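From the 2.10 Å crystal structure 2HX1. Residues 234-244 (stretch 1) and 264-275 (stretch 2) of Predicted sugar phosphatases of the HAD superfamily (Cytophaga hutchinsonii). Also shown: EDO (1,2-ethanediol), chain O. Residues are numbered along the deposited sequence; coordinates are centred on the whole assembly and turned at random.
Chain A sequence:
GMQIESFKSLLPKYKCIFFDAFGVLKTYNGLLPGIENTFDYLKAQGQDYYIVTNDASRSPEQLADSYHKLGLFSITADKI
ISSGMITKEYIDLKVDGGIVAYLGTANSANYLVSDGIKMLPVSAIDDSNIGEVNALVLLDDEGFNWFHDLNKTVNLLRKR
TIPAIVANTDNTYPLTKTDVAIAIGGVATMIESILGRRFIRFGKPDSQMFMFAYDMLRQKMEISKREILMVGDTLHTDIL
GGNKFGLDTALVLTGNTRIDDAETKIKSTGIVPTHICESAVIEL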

# COMPACT_ATOMS: atom_id res chain seq x y z
N THR A 234 16.73 12.51 8.00
CA THR A 234 15.56 11.81 7.46
C THR A 234 14.27 12.52 7.82
O THR A 234 13.99 12.74 9.00
N LEU A 235 13.50 12.89 6.79
CA LEU A 235 12.28 13.70 6.97
C LEU A 235 11.18 12.98 7.78
O LEU A 235 10.59 13.51 8.72
N HIS A 236 10.93 11.74 7.41
CA HIS A 236 9.76 11.06 7.88
C HIS A 236 9.97 10.47 9.27
O HIS A 236 9.01 9.99 9.85
N THR A 237 11.20 10.52 9.81
CA THR A 237 11.45 10.07 11.17
C THR A 237 11.90 11.24 12.11
O THR A 237 11.17 11.68 13.03
N ASP A 238 13.09 11.77 11.86
CA ASP A 238 13.64 12.88 12.65
C ASP A 238 12.84 14.19 12.56
O ASP A 238 12.52 14.78 13.59
N ILE A 239 12.55 14.64 11.36
CA ILE A 239 12.00 15.97 11.15
C ILE A 239 10.52 15.95 11.45
O ILE A 239 10.04 16.80 12.19
N LEU A 240 9.79 14.98 10.89
CA LEU A 240 8.35 14.79 11.19
C LEU A 240 8.16 14.59 12.68
O LEU A 240 7.35 15.27 13.32
N GLY A 241 8.95 13.68 13.25
CA GLY A 241 8.86 13.35 14.66
C GLY A 241 9.06 14.57 15.53
O GLY A 241 8.23 14.87 16.38
N GLY A 242 10.15 15.30 15.32
CA GLY A 242 10.44 16.54 16.06
C GLY A 242 9.35 17.60 15.90
O GLY A 242 8.90 18.19 16.87
N ASN A 243 8.94 17.85 14.67
CA ASN A 243 7.93 18.87 14.41
C ASN A 243 6.60 18.60 15.14
O ASN A 243 6.03 19.47 15.81
N LYS A 244 6.12 17.37 15.04
CA LYS A 244 4.88 16.99 15.70
C LYS A 244 4.94 17.20 17.21
O LYS A 244 3.94 17.54 17.81
N THR A 264 12.54 18.85 -3.47
CA THR A 264 11.54 17.91 -3.97
C THR A 264 10.96 17.04 -2.84
O THR A 264 9.73 16.94 -2.70
N LYS A 265 11.82 16.46 -2.02
CA LYS A 265 11.30 15.60 -0.95
C LYS A 265 10.51 16.43 0.04
O LYS A 265 9.47 15.97 0.51
N ILE A 266 10.96 17.65 0.33
CA ILE A 266 10.24 18.49 1.28
C ILE A 266 8.84 18.83 0.72
O ILE A 266 7.83 18.74 1.42
N LYS A 267 8.79 19.18 -0.57
CA LYS A 267 7.55 19.53 -1.24
C LYS A 267 6.60 18.34 -1.37
O LYS A 267 5.39 18.50 -1.21
N SER A 268 7.14 17.16 -1.68
CA SER A 268 6.28 15.98 -1.88
C SER A 268 5.71 15.42 -0.57
O SER A 268 4.60 14.90 -0.55
N THR A 269 6.42 15.58 0.54
CA THR A 269 5.94 15.10 1.85
C THR A 269 5.24 16.19 2.66
O THR A 269 4.41 15.90 3.55
N GLY A 270 5.55 17.45 2.37
CA GLY A 270 5.07 18.54 3.20
C GLY A 270 5.67 18.56 4.60
O GLY A 270 5.14 19.21 5.54
N ILE A 271 6.78 17.85 4.75
CA ILE A 271 7.50 17.83 6.01
C ILE A 271 8.58 18.91 5.95
O ILE A 271 9.63 18.71 5.31
N VAL A 272 8.31 20.04 6.60
CA VAL A 272 9.16 21.22 6.53
C VAL A 272 10.05 21.35 7.76
O VAL A 272 9.57 21.42 8.89
N PRO A 273 11.38 21.40 7.55
CA PRO A 273 12.26 21.63 8.69
C PRO A 273 12.35 23.12 9.05
O PRO A 273 12.25 23.98 8.16
N THR A 274 12.53 23.43 10.33
CA THR A 274 12.78 24.81 10.77
C THR A 274 14.00 25.35 10.01
O THR A 274 13.96 26.47 9.49
N HIS A 275 15.05 24.53 9.89
CA HIS A 275 16.30 24.96 9.28
C HIS A 275 16.90 23.85 8.43
O HIS A 275 16.61 22.67 8.65

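The most unusual feature of this contact is that the helix of stretch 1 packs mainly against the chain that leaves the other helix. The axes of helix 235-244 and helix 264-269 approach no closer than 12.1 Å and cross at -63°, whereas the nearest CA pairs, Leu240 with Ile271 at 6.1 Å and Ile239 with Pro273 at 6.2 Å, both involve the loop after Gly270. That glycine leaves helical geometry with phi/psi of 67/18, a positive phi that by itself favours glycine.

Burial areas identify the two central side chains. Ile271 has 105 Å² covered by stretch 1 and Leu235 has 104 Å² covered by stretch 2, out of 428 Å² summed over both sides; each has its CA-to-CB bond directed toward the other stretch. Ile271 adopts chi1 m, chi2 t, and both of its ends lie against the stretch 1 helix. Its CG2 lies 3.7 Å from Ile239 CG2 and 4.0 Å from Leu235 CD2, while its CD1 lies 4.1 Å from Leu240 CB and 3.9 Å from His236 CA. Ile271 CG2 also sits 3.7 Å from the backbone atom Leu240 N, so it packs closely against the helix itself.

Leu235, also m and t, places CD1 against the second helix, whereas CD2 touches both that helix and the loop. Its CD1 is 3.7 Å from Lys265 CB and 4.3 Å from Thr269 OG1; its CD2 is 4.0 Å from Ile266 CG1. Leu235 CD2 also lies 3.4 Å from the carbonyl atom Ile271 O. This is the principal link from stretch 1 to the second helix. One turn on, Ile239 points toward stretch 2 with both chi angles m, and its CG2 meets Pro273 CB at 3.9 Å as well as Ile271. Leu240 (t, p) is directed sideways and contributes its CB, as noted, to the edge of this apolar cluster.

A single hydrogen bond crosses the contact. Asn243, chi1 -82° (m), points toward stretch 2 and donates ND2 to Val272 O at 2.7 Å, with an N-H...acceptor angle of 148°. The bond satisfies a loop carbonyl, while the CA-to-CB bond of Val272 points away from the helix. Asn243 OD1 is hydrogen-bonded elsewhere in the structure.

Thr269 organises the turn from within stretch 2. With chi1 p, its OG1 donates to Lys265 O at 2.9 Å and accepts from Ile271 N at 3.1 Å, the latter with an angle of 156°. One hydroxyl thus ties the last helical turn to the backbone of the residue whose side chain fills the contact.

A 1,2-ethanediol molecule, probably from the crystallisation liquor, lies beside both stretches. Its O1 donates a hydrogen bond to Thr269 O at 2.6 Å, and its carbons touch apolar atoms: EDO C2 is 3.6 Å from Leu240 CD2 and EDO C1 is 3.7 Å from Ile271 CG1. The diol therefore combines one polar anchor with contacts to a side chain from each stretch.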

# COMPACT_ATOMS: atom_id res chain seq x y z
CB THR A 234 15.53 10.37 7.99
OG1 THR A 234 16.78 9.75 7.70
CG2 THR A 234 14.37 9.54 7.36
CB LEU A 235 11.72 14.14 5.60
CG LEU A 235 12.56 15.23 4.91
CD1 LEU A 235 12.35 15.29 3.41
CD2 LEU A 235 12.34 16.64 5.49
CB HIS A 236 9.32 9.96 6.89
CG HIS A 236 10.45 9.14 6.36
ND1 HIS A 236 10.80 7.92 6.88
CD2 HIS A 236 11.34 9.40 5.36
CE1 HIS A 236 11.84 7.44 6.23
NE2 HIS A 236 12.19 8.32 5.30
CB THR A 237 12.51 8.91 11.22
OG1 THR A 237 13.74 9.33 10.62
CG2 THR A 237 12.06 7.65 10.48
CB ASP A 238 15.08 13.17 12.23
CG ASP A 238 15.94 11.93 12.19
OD1 ASP A 238 15.83 11.09 13.14
OD2 ASP A 238 16.68 11.76 11.20
CB ILE A 239 12.23 16.49 9.72
CG1 ILE A 239 13.72 16.34 9.32
CG2 ILE A 239 11.77 17.95 9.61
CD1 ILE A 239 14.71 16.96 10.31
CB LEU A 240 7.79 13.58 10.40
CG LEU A 240 6.32 13.19 10.63
CD1 LEU A 240 5.45 14.34 10.29
CD2 LEU A 240 5.90 11.91 9.88
CB ASN A 243 7.69 18.93 12.90
CG ASN A 243 8.71 19.77 12.18
OD1 ASN A 243 9.49 20.49 12.79
ND2 ASN A 243 8.68 19.72 10.85
CB LYS A 244 4.54 15.53 15.39
CG LYS A 244 4.14 15.25 13.99
CD LYS A 244 3.75 13.78 13.80
CE LYS A 244 2.37 13.44 14.45
NZ LYS A 244 1.97 12.01 14.14
CB THR A 264 12.11 17.08 -5.13
OG1 THR A 264 12.09 17.91 -6.30
CG2 THR A 264 11.29 15.84 -5.39
CB LYS A 265 12.40 14.79 -0.27
CG LYS A 265 13.02 13.72 -1.18
CD LYS A 265 14.24 13.09 -0.49
CE LYS A 265 14.61 11.71 -1.06
NZ LYS A 265 15.53 10.97 -0.17
CB ILE A 266 11.06 19.72 1.68
CG1 ILE A 266 12.28 19.28 2.50
CG2 ILE A 266 10.20 20.72 2.50
CD1 ILE A 266 13.37 20.34 2.63
CB LYS A 267 7.84 20.10 -2.64
CG LYS A 267 6.63 20.73 -3.34
CD LYS A 267 7.06 21.65 -4.52
CE LYS A 267 5.88 22.03 -5.41
NZ LYS A 267 6.14 23.18 -6.36
CB SER A 268 7.03 14.93 -2.71
OG SER A 268 7.82 14.12 -1.89
CB THR A 269 7.11 14.54 2.71
OG1 THR A 269 8.04 15.58 2.98
CG2 THR A 269 7.85 13.39 2.03
CB ILE A 271 8.14 16.45 6.30
CG1 ILE A 271 7.06 15.37 6.43
CG2 ILE A 271 8.99 16.53 7.60
CD1 ILE A 271 7.59 13.91 6.29
CB VAL A 272 8.27 22.48 6.33
CG1 VAL A 272 9.13 23.72 6.08
CG2 VAL A 272 7.34 22.25 5.17
CB PRO A 273 13.61 21.09 8.21
CG PRO A 273 13.54 21.03 6.75
CD PRO A 273 12.13 21.26 6.29
CB THR A 274 13.00 24.93 12.30
OG1 THR A 274 12.13 24.02 13.02
CG2 THR A 274 12.76 26.40 12.77
CB HIS A 275 17.33 25.30 10.35
CG HIS A 275 16.88 26.32 11.34
ND1 HIS A 275 16.68 27.63 11.00
CD2 HIS A 275 16.61 26.21 12.66
CE1 HIS A 275 16.28 28.30 12.08
NE2 HIS A 275 16.23 27.45 13.10
C1 EDO O . 3.78 13.75 5.95
O1 EDO O . 4.25 13.48 4.61
C2 EDO O . 4.09 12.55 6.86
O2 EDO O . 3.06 11.54 6.86